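Side-chain contacts in putative thioesterase yhdA (Lactococcus lactis subsp. lactis, PDB 3GEK), which probably hydrolyses acyl-CoA thioesters as a member of the PaaI thioesterase family, perhaps 1,4-dihydroxy-2-naphthoyl-CoA: residues Ser32-Ser37 with Gly45-Gly50; Ala54-Thr59 with Ser122-Val127; Ile58-Ala63 with Trp109-Thr114; Met62-Ile67 with Tyr72-Gln77; Asn85-Lys88 with Phe92-Ala95. The protein carries 7 engineered substitutions. All blocks are in the same frame, centred on the assembly; numbering follows the deposited sequence.

Contact 1: Ser32-Ser37 with Gly45-Gly50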
# COMPACT_ATOMS: atom_id res chain seq x y z
N SER A 32 -1.51 -15.78 -16.28
CA SER A 32 -0.22 -16.47 -16.28
C SER A 32 -0.15 -17.51 -15.18
O SER A 32 -1.00 -17.55 -14.28
CB SER A 32 0.94 -15.48 -16.13
OG SER A 32 0.97 -14.91 -14.84
N LYS A 33 0.87 -18.35 -15.25
CA LYS A 33 1.15 -19.33 -14.22
C LYS A 33 2.62 -19.21 -13.85
O LYS A 33 3.44 -18.77 -14.66
CB LYS A 33 0.84 -20.75 -14.71
CG LYS A 33 -0.62 -20.99 -15.08
CD LYS A 33 -0.93 -22.46 -15.28
CE LYS A 33 -2.35 -22.66 -15.79
NZ LYS A 33 -2.52 -22.18 -17.19
N MSE A 34 2.94 -19.58 -12.62
CA MSE A 34 4.33 -19.72 -12.21
C MSE A 34 4.55 -21.12 -11.64
O MSE A 34 3.95 -21.48 -10.63
CB MSE A 34 4.72 -18.65 -11.20
CG MSE A 34 6.15 -18.77 -10.70
SE MSE A 34 6.72 -17.22 -9.69
CE MSE A 34 5.72 -17.57 -8.03
N ILE A 35 5.41 -21.87 -12.29
CA ILE A 35 5.71 -23.25 -11.89
C ILE A 35 6.77 -23.26 -10.79
O ILE A 35 7.89 -22.78 -10.99
CB ILE A 35 6.18 -24.10 -13.08
CG1 ILE A 35 5.26 -23.88 -14.29
CG2 ILE A 35 6.26 -25.58 -12.67
CD1 ILE A 35 5.79 -24.48 -15.58
N LEU A 36 6.42 -23.84 -9.64
CA LEU A 36 7.26 -23.76 -8.44
C LEU A 36 8.28 -24.89 -8.31
O LEU A 36 8.00 -26.04 -8.63
CB LEU A 36 6.38 -23.68 -7.17
CG LEU A 36 5.29 -22.59 -7.16
CD1 LEU A 36 4.39 -22.71 -5.94
CD2 LEU A 36 5.89 -21.21 -7.25
N SER A 37 9.46 -24.51 -7.84
CA SER A 37 10.50 -25.43 -7.37
C SER A 37 11.06 -24.87 -6.07
O SER A 37 10.49 -23.92 -5.51
CB SER A 37 11.62 -25.55 -8.40
OG SER A 37 12.37 -24.35 -8.48
N GLY A 45 9.35 -23.98 3.93
CA GLY A 45 8.84 -24.83 2.85
C GLY A 45 7.65 -24.28 2.09
O GLY A 45 7.09 -24.96 1.23
N PHE A 46 7.25 -23.05 2.41
CA PHE A 46 6.14 -22.38 1.73
C PHE A 46 6.65 -21.54 0.57
O PHE A 46 7.86 -21.31 0.44
CB PHE A 46 5.33 -21.51 2.70
CG PHE A 46 4.63 -22.29 3.78
CD1 PHE A 46 3.48 -23.02 3.49
CD2 PHE A 46 5.12 -22.29 5.08
CE1 PHE A 46 2.83 -23.75 4.49
CE2 PHE A 46 4.47 -23.02 6.09
CZ PHE A 46 3.32 -23.75 5.78
N LEU A 47 5.74 -21.09 -0.29
CA LEU A 47 6.08 -20.15 -1.35
C LEU A 47 6.52 -18.82 -0.73
O LEU A 47 5.80 -18.21 0.06
CB LEU A 47 4.90 -19.95 -2.32
CG LEU A 47 4.98 -18.79 -3.33
CD1 LEU A 47 6.16 -18.95 -4.30
CD2 LEU A 47 3.67 -18.63 -4.11
N ASN A 48 7.73 -18.41 -1.10
CA ASN A 48 8.30 -17.14 -0.67
C ASN A 48 7.50 -15.98 -1.26
O ASN A 48 7.14 -15.99 -2.44
CB ASN A 48 9.76 -17.09 -1.12
CG ASN A 48 10.53 -15.90 -0.58
OD1 ASN A 48 9.96 -14.95 -0.04
ND2 ASN A 48 11.85 -15.93 -0.75
N GLY A 49 7.22 -14.99 -0.42
CA GLY A 49 6.43 -13.82 -0.80
C GLY A 49 7.15 -12.96 -1.82
O GLY A 49 6.52 -12.33 -2.67
N GLY A 50 8.48 -12.94 -1.72
CA GLY A 50 9.33 -12.23 -2.68
C GLY A 50 9.14 -12.71 -4.10
O GLY A 50 9.18 -11.91 -5.04
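Leu47 is met by two side chains, Met34 of strand 28-35 and Leu36 just after it, at the start of the long central helix of a hot-dog fold. In this fold a curved antiparallel sheet wraps round one helix, here 49-68, and the loop carrying Leu47 leads straight into it. Both partners converge on a single methyl group, CD1 of Leu47. Leu36 reaches it through CD2, at 3.7 Å from Leu47 CD1, and the two side chains cross at about a right angle. Met34, a selenomethionine here, comes at a slant: its chain runs out extended from the strand with CG opposite the backbone N (chi1 178°), and a bend about the last torsion turns CE to within 4.0 Å of Leu47 CD1. A long, flexible, apolar chain suits this position, because it must span the distance from sheet to loop and then turn its final methyl group onto a leucine. The CB of Leu47 does not aim at the strand; its CG branch lies anti to the backbone N (chi1 168°) and carries CD1 across. Leucine therefore suits the loop, since one methyl, CD1, takes both neighbours. Met34 and Leu47 also touch His40 and Val93, while Leu55 of the helix packs on Met34. Just beyond Leu47, Asn48 is the N-cap of the helix: its OD1 accepts from Gly50 N at 3.0 Å, the donor standing 57° out of the amide's carbonyl plane.

Contact 2: Ala54-Thr59 with Ser122-Val127; sequences ALAEIT and SQITVV
Leu55 O is gripped twice by one residue a helical turn later. Thr59 OG1 donates to Leu55 O at 2.7 Å, and Thr59 N, the ordinary helical donor, reaches Leu55 O at 3.0 Å from the other face of the carbonyl plane. The hydroxyl sits 25° out of that plane. Its chi1 of 54° folds OG1 back over the helix, so a threonine can be buried here with its polar atom satisfied and its methyl left for packing. Contact with strand 122-127 itself is apolar and belongs to Ala56. Its CB, directed at the strand, lies 3.6 Å from Ile124 CG2 and 3.7 Å from Ile124 CD1, resting between the two arms of the isoleucine. Val126 continues the row: its CG2 is 3.9 Å from Ala56 O and 4.2 Å from Ala56 CB, against the helix backbone. Alanine suits this site because a small side chain lets the axes of 54-59 and 122-127 come within 8.8 Å, while the beta-branched residues fill the interval from the sheet. Glu57 faces another way, its OE1 bonded to His83 NE2 of the second subunit. Segment 54-59 of helix 49-68 thus runs at 39° to segment 122-127 of strand 120-131, where Ile124 and Val126 also touch Ile79 on neighbouring strand 73-83 and meet Ile113 and Ile111, respectively, on strand 106-115.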
# COMPACT_ATOMS: atom_id res chain seq x y z
N ALA A 54 7.59 -10.47 -7.06
CA ALA A 54 8.32 -10.38 -8.32
C ALA A 54 7.45 -10.83 -9.50
O ALA A 54 7.47 -10.21 -10.56
CB ALA A 54 9.59 -11.20 -8.25
N LEU A 55 6.68 -11.91 -9.30
CA LEU A 55 5.75 -12.39 -10.33
C LEU A 55 4.75 -11.30 -10.71
O LEU A 55 4.46 -11.10 -11.90
CB LEU A 55 5.01 -13.64 -9.83
CG LEU A 55 3.78 -14.17 -10.59
CD1 LEU A 55 4.13 -14.62 -11.98
CD2 LEU A 55 3.11 -15.31 -9.83
N ALA A 56 4.22 -10.60 -9.71
CA ALA A 56 3.23 -9.55 -9.93
C ALA A 56 3.81 -8.37 -10.69
O ALA A 56 3.19 -7.89 -11.64
CB ALA A 56 2.65 -9.08 -8.63
N GLU A 57 4.97 -7.89 -10.26
CA GLU A 57 5.62 -6.74 -10.90
C GLU A 57 6.03 -7.06 -12.34
O GLU A 57 5.88 -6.22 -13.24
CB GLU A 57 6.81 -6.22 -10.06
CG GLU A 57 7.33 -4.86 -10.52
CD GLU A 57 8.27 -4.16 -9.53
OE1 GLU A 57 8.02 -4.24 -8.31
OE2 GLU A 57 9.23 -3.49 -9.99
N ILE A 58 6.52 -8.28 -12.56
CA ILE A 58 7.00 -8.71 -13.88
C ILE A 58 5.87 -8.92 -14.89
O ILE A 58 5.98 -8.48 -16.04
CB ILE A 58 7.92 -9.96 -13.78
CG1 ILE A 58 9.24 -9.59 -13.09
CG2 ILE A 58 8.21 -10.55 -15.17
CD1 ILE A 58 10.05 -10.78 -12.61
N THR A 59 4.80 -9.60 -14.47
CA THR A 59 3.65 -9.84 -15.34
C THR A 59 2.87 -8.55 -15.65
O THR A 59 2.37 -8.38 -16.76
CB THR A 59 2.68 -10.90 -14.77
OG1 THR A 59 2.30 -10.54 -13.44
CG2 THR A 59 3.34 -12.30 -14.77
N SER A 122 -2.37 -14.36 -2.52
CA SER A 122 -1.95 -12.98 -2.34
C SER A 122 -2.73 -12.04 -3.26
O SER A 122 -2.98 -12.36 -4.42
CB SER A 122 -0.45 -12.83 -2.62
OG SER A 122 0.31 -13.69 -1.78
N GLN A 123 -3.13 -10.90 -2.71
CA GLN A 123 -3.75 -9.83 -3.48
C GLN A 123 -2.72 -8.71 -3.63
O GLN A 123 -2.11 -8.29 -2.64
CB GLN A 123 -5.00 -9.32 -2.75
CG GLN A 123 -5.60 -8.04 -3.34
CD GLN A 123 -6.75 -8.30 -4.30
OE1 GLN A 123 -7.12 -9.45 -4.56
NE2 GLN A 123 -7.32 -7.23 -4.83
N ILE A 124 -2.51 -8.26 -4.86
CA ILE A 124 -1.42 -7.33 -5.16
C ILE A 124 -1.89 -6.26 -6.13
O ILE A 124 -2.57 -6.56 -7.12
CB ILE A 124 -0.19 -8.08 -5.74
CG1 ILE A 124 0.28 -9.18 -4.78
CG2 ILE A 124 0.94 -7.10 -6.10
CD1 ILE A 124 1.56 -9.89 -5.17
N THR A 125 -1.53 -5.01 -5.83
CA THR A 125 -1.76 -3.90 -6.74
C THR A 125 -0.42 -3.36 -7.22
O THR A 125 0.49 -3.13 -6.41
CB THR A 125 -2.59 -2.77 -6.08
OG1 THR A 125 -3.86 -3.28 -5.69
CG2 THR A 125 -2.82 -1.62 -7.06
N VAL A 126 -0.29 -3.19 -8.53
CA VAL A 126 0.93 -2.66 -9.12
C VAL A 126 0.62 -1.39 -9.91
O VAL A 126 -0.28 -1.39 -10.77
CB VAL A 126 1.62 -3.68 -10.08
CG1 VAL A 126 2.86 -3.08 -10.71
CG2 VAL A 126 1.98 -4.97 -9.34
N VAL A 127 1.36 -0.33 -9.62
CA VAL A 127 1.32 0.88 -10.44
C VAL A 127 2.57 0.92 -11.31
O VAL A 127 3.69 0.87 -10.79
CB VAL A 127 1.23 2.17 -9.58
CG1 VAL A 127 1.12 3.40 -10.46
CG2 VAL A 127 0.06 2.10 -8.60

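Contact 3: Ile58-Ala63 with Trp109-Thr114; sequences ITAGMA and WEIKIT
The Trp109 indole has Ala60 CA over one face, 4.2 Å above the plane and displaced to the rim, while Ala63 CB approaches the six-membered ring obliquely, 3.5 Å from Trp109 CZ2. Phe30 adds an edge-to-face ring contact, and the indole NE1 donates to Ser64 OG, one residue further along the helix. Ala60 O, 3.6 Å from Trp109 NE1, merely lies close by. With CG anti to its carbonyl carbon (chi1 -72°), the tryptophan extends from strand 109-114 beneath the helix, and CD1 comes 3.9 Å from Ala60 CB. This is the interior of the hot-dog fold, where the central helix is cradled by the concave side of the sheet; the axes of 58-63 and 109-114 approach to 10.0 Å, and the bulky indole spans the interval between them. A leucine in place of Trp109 would probably open a gap beneath Ala60 and Ala63 and leave Ser64 OG without its indole donor. The side chains the helix brings here, Ala60 and Ala63, are only methyls, small enough for a flat ring to lie close. Ala60 CB also meets Ile111 CD1 at 3.8 Å, the isoleucine extending its CG1 arm from the same face of the strand.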
# COMPACT_ATOMS: atom_id res chain seq x y z
N ILE A 58 6.52 -8.28 -12.56
CA ILE A 58 7.00 -8.71 -13.88
C ILE A 58 5.87 -8.92 -14.89
O ILE A 58 5.98 -8.48 -16.04
CB ILE A 58 7.92 -9.96 -13.78
CG1 ILE A 58 9.24 -9.59 -13.09
CG2 ILE A 58 8.21 -10.55 -15.17
CD1 ILE A 58 10.05 -10.78 -12.61
N THR A 59 4.80 -9.60 -14.47
CA THR A 59 3.65 -9.84 -15.34
C THR A 59 2.87 -8.55 -15.65
O THR A 59 2.37 -8.38 -16.76
CB THR A 59 2.68 -10.90 -14.77
OG1 THR A 59 2.30 -10.54 -13.44
CG2 THR A 59 3.34 -12.30 -14.77
N ALA A 60 2.76 -7.67 -14.66
CA ALA A 60 2.12 -6.36 -14.86
C ALA A 60 2.89 -5.56 -15.91
O ALA A 60 2.29 -4.96 -16.80
CB ALA A 60 2.05 -5.59 -13.54
N GLY A 61 4.22 -5.56 -15.79
CA GLY A 61 5.10 -4.91 -16.75
C GLY A 61 4.99 -5.48 -18.15
O GLY A 61 5.01 -4.74 -19.14
N MSE A 62 4.89 -6.80 -18.24
CA MSE A 62 4.73 -7.48 -19.53
C MSE A 62 3.39 -7.13 -20.17
O MSE A 62 3.32 -6.85 -21.36
CB MSE A 62 4.84 -9.00 -19.35
CG MSE A 62 6.19 -9.51 -18.86
SE MSE A 62 6.16 -11.45 -18.56
CE MSE A 62 6.17 -12.01 -20.42
N ALA A 63 2.34 -7.15 -19.37
CA ALA A 63 0.98 -6.80 -19.80
C ALA A 63 0.88 -5.35 -20.28
O ALA A 63 0.32 -5.09 -21.34
CB ALA A 63 -0.02 -7.06 -18.68
N TRP A 109 -2.74 -1.93 -12.03
CA TRP A 109 -3.21 -3.32 -12.15
C TRP A 109 -3.66 -3.88 -10.82
O TRP A 109 -2.98 -3.70 -9.80
CB TRP A 109 -2.10 -4.22 -12.69
CG TRP A 109 -1.79 -4.02 -14.13
CD1 TRP A 109 -0.80 -3.25 -14.66
CD2 TRP A 109 -2.47 -4.61 -15.25
NE1 TRP A 109 -0.81 -3.32 -16.03
CE2 TRP A 109 -1.83 -4.15 -16.42
CE3 TRP A 109 -3.55 -5.49 -15.37
CZ2 TRP A 109 -2.25 -4.53 -17.70
CZ3 TRP A 109 -3.96 -5.87 -16.65
CH2 TRP A 109 -3.31 -5.39 -17.79
N GLU A 110 -4.80 -4.57 -10.83
CA GLU A 110 -5.25 -5.35 -9.70
C GLU A 110 -4.95 -6.82 -10.00
O GLU A 110 -5.48 -7.38 -10.96
CB GLU A 110 -6.75 -5.14 -9.49
CG GLU A 110 -7.40 -6.02 -8.44
CD GLU A 110 -8.91 -6.01 -8.57
OE1 GLU A 110 -9.54 -5.00 -8.16
OE2 GLU A 110 -9.48 -7.00 -9.09
N ILE A 111 -4.09 -7.42 -9.18
CA ILE A 111 -3.56 -8.75 -9.45
C ILE A 111 -3.87 -9.74 -8.32
O ILE A 111 -3.53 -9.50 -7.17
CB ILE A 111 -2.04 -8.70 -9.74
CG1 ILE A 111 -1.76 -7.85 -10.99
CG2 ILE A 111 -1.45 -10.12 -9.91
CD1 ILE A 111 -0.35 -7.27 -11.07
N LYS A 112 -4.51 -10.84 -8.68
CA LYS A 112 -4.79 -11.89 -7.72
C LYS A 112 -3.88 -13.09 -7.96
O LYS A 112 -3.82 -13.63 -9.06
CB LYS A 112 -6.27 -12.29 -7.78
CG LYS A 112 -7.22 -11.17 -7.35
CD LYS A 112 -8.65 -11.67 -7.18
CE LYS A 112 -9.65 -10.52 -7.11
NZ LYS A 112 -9.71 -9.74 -8.39
N ILE A 113 -3.16 -13.49 -6.92
CA ILE A 113 -2.35 -14.70 -6.97
C ILE A 113 -3.08 -15.81 -6.25
O ILE A 113 -3.45 -15.70 -5.08
CB ILE A 113 -0.93 -14.47 -6.42
CG1 ILE A 113 -0.20 -13.45 -7.32
CG2 ILE A 113 -0.15 -15.79 -6.32
CD1 ILE A 113 0.99 -12.83 -6.70
N THR A 114 -3.29 -16.90 -6.99
CA THR A 114 -4.22 -17.94 -6.60
C THR A 114 -3.52 -19.29 -6.76
O THR A 114 -2.65 -19.45 -7.61
CB THR A 114 -5.49 -17.81 -7.48
OG1 THR A 114 -6.67 -17.88 -6.67
CG2 THR A 114 -5.53 -18.84 -8.57

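Contact 4: Met62-Ile67 with Tyr72-Gln77; sequences MASNAI and YFAFGQ. Engineered in segment 72-77: Phe75 (natural residue Leu).
Asn65 reaches from helix 62-67 to the beginning of strand 73-77 and accepts a hydrogen bond from a strand N-H with its side-chain carbonyl. Ala74 N donates to Asn65 OD1 at 2.7 Å, with an N-H...O angle of 145° and the donor in the amide's carbonyl plane. Although the CB of Asn65 points along the contact, CG lies anti to the carbonyl carbon, which swings the amide over to the strand. On its other arm, ND2 comes 3.9 Å from Phe73 CD1, with the amide and ring planes 68° apart. An alanine in place of Asn65 would probably leave Ala74 N without this acceptor and weaken the link between helix and strand. Next to it, Ser64 CB presses on Ala74 CB at 3.5 Å, closer than usual for two carbons, which suits small residues such as serine and alanine; Ser64 OG is engaged by His107, Trp109 and Asn128. Tyr72 adopts a chi1 of 48°, which sets its ring between its own N and carbonyl carbon, folds it back beneath the helix and brings OH 3.6 Å from Ile67 CG2 and CE1 3.5 Å from Ser64 O. A water donates to Asn65 O (2.9 Å) and to Tyr72 O (2.6 Å), bridging two carbonyls that cannot bond each other. Nearly antiparallel to the helix, the strand follows a short turn: this is the return from the central helix into the sheet of the hot-dog fold.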
# COMPACT_ATOMS: atom_id res chain seq x y z
N MSE A 62 4.89 -6.80 -18.24
CA MSE A 62 4.73 -7.48 -19.53
C MSE A 62 3.39 -7.13 -20.17
O MSE A 62 3.32 -6.85 -21.36
CB MSE A 62 4.84 -9.00 -19.35
CG MSE A 62 6.19 -9.51 -18.86
SE MSE A 62 6.16 -11.45 -18.56
CE MSE A 62 6.17 -12.01 -20.42
N ALA A 63 2.34 -7.15 -19.37
CA ALA A 63 0.98 -6.80 -19.80
C ALA A 63 0.88 -5.35 -20.28
O ALA A 63 0.32 -5.09 -21.34
CB ALA A 63 -0.02 -7.06 -18.68
N SER A 64 1.44 -4.43 -19.50
CA SER A 64 1.47 -3.01 -19.85
C SER A 64 2.19 -2.76 -21.18
O SER A 64 1.68 -2.04 -22.03
CB SER A 64 2.12 -2.18 -18.74
OG SER A 64 1.22 -1.95 -17.67
N ASN A 65 3.36 -3.38 -21.34
CA ASN A 65 4.14 -3.27 -22.58
C ASN A 65 3.41 -3.82 -23.81
O ASN A 65 3.45 -3.21 -24.88
CB ASN A 65 5.50 -3.95 -22.43
CG ASN A 65 6.48 -3.14 -21.59
OD1 ASN A 65 6.25 -1.95 -21.33
ND2 ASN A 65 7.57 -3.77 -21.18
N ALA A 66 2.73 -4.95 -23.63
CA ALA A 66 1.91 -5.55 -24.68
C ALA A 66 0.74 -4.65 -25.12
O ALA A 66 0.45 -4.55 -26.31
CB ALA A 66 1.40 -6.90 -24.24
N ILE A 67 0.09 -4.00 -24.16
CA ILE A 67 -1.00 -3.05 -24.43
C ILE A 67 -0.51 -1.83 -25.21
O ILE A 67 -1.14 -1.40 -26.18
CB ILE A 67 -1.70 -2.59 -23.11
CG1 ILE A 67 -2.46 -3.76 -22.47
CG2 ILE A 67 -2.63 -1.40 -23.36
CD1 ILE A 67 -2.92 -3.48 -21.05
N TYR A 72 4.93 3.04 -25.61
CA TYR A 72 5.61 3.28 -24.34
C TYR A 72 6.23 2.01 -23.75
O TYR A 72 5.91 0.90 -24.18
CB TYR A 72 4.66 3.93 -23.33
CG TYR A 72 3.31 3.26 -23.20
CD1 TYR A 72 3.15 2.09 -22.45
CD2 TYR A 72 2.18 3.79 -23.83
CE1 TYR A 72 1.91 1.47 -22.33
CE2 TYR A 72 0.93 3.18 -23.72
CZ TYR A 72 0.81 2.02 -22.96
OH TYR A 72 -0.42 1.41 -22.85
N PHE A 73 7.12 2.20 -22.78
CA PHE A 73 7.62 1.10 -21.96
C PHE A 73 7.24 1.32 -20.49
O PHE A 73 7.25 2.46 -20.00
CB PHE A 73 9.13 0.92 -22.11
CG PHE A 73 9.52 0.07 -23.29
CD1 PHE A 73 9.79 -1.29 -23.13
CD2 PHE A 73 9.63 0.63 -24.57
CE1 PHE A 73 10.15 -2.08 -24.23
CE2 PHE A 73 9.99 -0.15 -25.67
CZ PHE A 73 10.25 -1.51 -25.50
N ALA A 74 6.92 0.23 -19.81
CA ALA A 74 6.40 0.30 -18.45
C ALA A 74 7.46 -0.02 -17.41
O ALA A 74 8.24 -0.96 -17.56
CB ALA A 74 5.22 -0.64 -18.31
N PHE A 75 7.47 0.77 -16.34
CA PHE A 75 8.43 0.64 -15.26
C PHE A 75 7.69 0.61 -13.93
O PHE A 75 6.85 1.47 -13.67
CB PHE A 75 9.42 1.82 -15.31
CG PHE A 75 10.54 1.74 -14.30
CD1 PHE A 75 11.73 1.08 -14.61
CD2 PHE A 75 10.42 2.35 -13.04
CE1 PHE A 75 12.78 1.02 -13.69
CE2 PHE A 75 11.46 2.29 -12.11
CZ PHE A 75 12.65 1.63 -12.43
N GLY A 76 7.99 -0.38 -13.09
CA GLY A 76 7.38 -0.49 -11.77
C GLY A 76 7.63 0.74 -10.92
O GLY A 76 8.77 1.10 -10.65
N GLN A 77 6.54 1.40 -10.52
CA GLN A 77 6.61 2.59 -9.69
C GLN A 77 6.17 2.28 -8.25
O GLN A 77 6.77 2.77 -7.29
CB GLN A 77 5.71 3.69 -10.29
CG GLN A 77 5.53 4.94 -9.44
CD GLN A 77 4.75 6.03 -10.16
OE1 GLN A 77 5.16 6.50 -11.22
NE2 GLN A 77 3.63 6.43 -9.58
O HOH W 1 5.44 -1.21 -25.55

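Contact 5: Asn85-Lys88 with Phe92-Ala95; sequences NPKK and FVNA. Engineered in segment 85-88: Pro86 (natural residue Ser).
The backbone at Lys87 runs extended and roughly opposite in direction to that at Val93. Residues 85-88 form no regular strand, although Lys87 itself has strand-like backbone angles (-117°/118°), whereas 92-95 opens strand 92-102. The two CA atoms, of Lys87 and Val93, stand 8.7 Å apart, too far for the backbones to pair, and the gap is filled by side chains. Both CB atoms aim across it. Lys87 leaves its backbone with CG anti to N, then bends at chi2 (59°), turning the rest of the chain along the strand; the lysine chain and the valine thereby run by each other in antiparallel fashion. Val93 CG1 is the atom that touches, at 4.0 Å from both Lys87 CG and Lys87 CE, and so lies alongside the extended part of the chain beyond the bend. Further out, Lys87 CE lies 3.9 Å from Phe92 O. The Phe92 CB points away from the loop. The engineered Pro86, just before Lys87, packs on Phe46. Lysine suits this border position by offering its methylenes to the buried valine, while its ammonium group reaches Glu116 in a salt bridge and Glu90 O in a hydrogen bond. Since Glu116 also accepts from Phe92 N, one carboxylate ties loop and strand together, and the positive charge of Lys87 is probably well balanced although its carbon chain lies against apolar neighbours.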
# COMPACT_ATOMS: atom_id res chain seq x y z
N ASN A 85 -3.10 -16.27 2.35
CA ASN A 85 -3.05 -17.69 2.67
C ASN A 85 -1.70 -18.30 2.31
O ASN A 85 -1.10 -17.92 1.29
CB ASN A 85 -4.16 -18.44 1.92
CG ASN A 85 -5.55 -18.06 2.41
OD1 ASN A 85 -6.32 -17.42 1.69
ND2 ASN A 85 -5.88 -18.47 3.63
N PRO A 86 -1.21 -19.24 3.13
CA PRO A 86 0.07 -19.86 2.82
C PRO A 86 -0.03 -20.85 1.66
O PRO A 86 -1.02 -21.60 1.54
CB PRO A 86 0.43 -20.60 4.12
CG PRO A 86 -0.89 -20.92 4.73
CD PRO A 86 -1.79 -19.77 4.37
N LYS A 87 0.99 -20.85 0.81
CA LYS A 87 1.11 -21.78 -0.29
C LYS A 87 2.35 -22.64 -0.09
O LYS A 87 3.47 -22.12 -0.04
CB LYS A 87 1.16 -21.02 -1.63
CG LYS A 87 1.56 -21.85 -2.86
CD LYS A 87 0.63 -23.02 -3.14
CE LYS A 87 1.01 -23.71 -4.44
NZ LYS A 87 0.55 -25.13 -4.48
N LYS A 88 2.15 -23.95 0.05
CA LYS A 88 3.26 -24.89 0.08
C LYS A 88 3.98 -24.81 -1.26
O LYS A 88 3.34 -24.78 -2.32
CB LYS A 88 2.75 -26.32 0.33
CG LYS A 88 3.84 -27.27 0.80
CD LYS A 88 3.28 -28.63 1.15
CE LYS A 88 4.30 -29.48 1.90
NZ LYS A 88 5.34 -30.08 1.01
N PHE A 92 2.00 -25.20 -8.85
CA PHE A 92 2.00 -23.88 -9.49
C PHE A 92 0.97 -22.93 -8.89
O PHE A 92 0.03 -23.36 -8.22
CB PHE A 92 1.74 -24.02 -11.00
CG PHE A 92 0.34 -24.47 -11.35
CD1 PHE A 92 0.04 -25.83 -11.41
CD2 PHE A 92 -0.66 -23.55 -11.59
CE1 PHE A 92 -1.25 -26.26 -11.72
CE2 PHE A 92 -1.96 -23.97 -11.90
CZ PHE A 92 -2.25 -25.32 -11.97
N VAL A 93 1.17 -21.64 -9.14
CA VAL A 93 0.19 -20.60 -8.84
C VAL A 93 -0.23 -19.85 -10.11
O VAL A 93 0.52 -19.80 -11.10
CB VAL A 93 0.71 -19.56 -7.80
CG1 VAL A 93 0.91 -20.21 -6.42
CG2 VAL A 93 2.00 -18.88 -8.30
N ASN A 94 -1.42 -19.26 -10.08
CA ASN A 94 -1.89 -18.38 -11.13
C ASN A 94 -1.72 -16.93 -10.73
O ASN A 94 -1.90 -16.58 -9.57
CB ASN A 94 -3.37 -18.62 -11.42
CG ASN A 94 -3.67 -20.05 -11.73
OD1 ASN A 94 -4.19 -20.79 -10.89
ND2 ASN A 94 -3.35 -20.47 -12.95
N ALA A 95 -1.34 -16.09 -11.69
CA ALA A 95 -1.37 -14.65 -11.50
C ALA A 95 -2.29 -14.07 -12.56
O ALA A 95 -2.05 -14.25 -13.76
CB ALA A 95 0.02 -14.05 -11.59

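How the contacts relate
Contacts 2 and 3 form the core: with their centres 5 Å apart, they use successive turns of helix 49-68 against neighbouring strands 120-131 and 106-115, and both depend on alanines meeting larger sheet residues. Contact 1 lies at the loop leading into this helix and contact 4 near the helix's end, about 23 Å apart between centres, with the middle of the molecule between them. Contact 1 is still apolar and buried, but contact 4, at the surface, adds an amide hydrogen bond and a water. Contact 5 involves no helix; lying 6 Å from contact 1 between centres, it joins it through Met34, paired with Val93 across strands 28-35 and 92-102, and mixes apolar packing with charge.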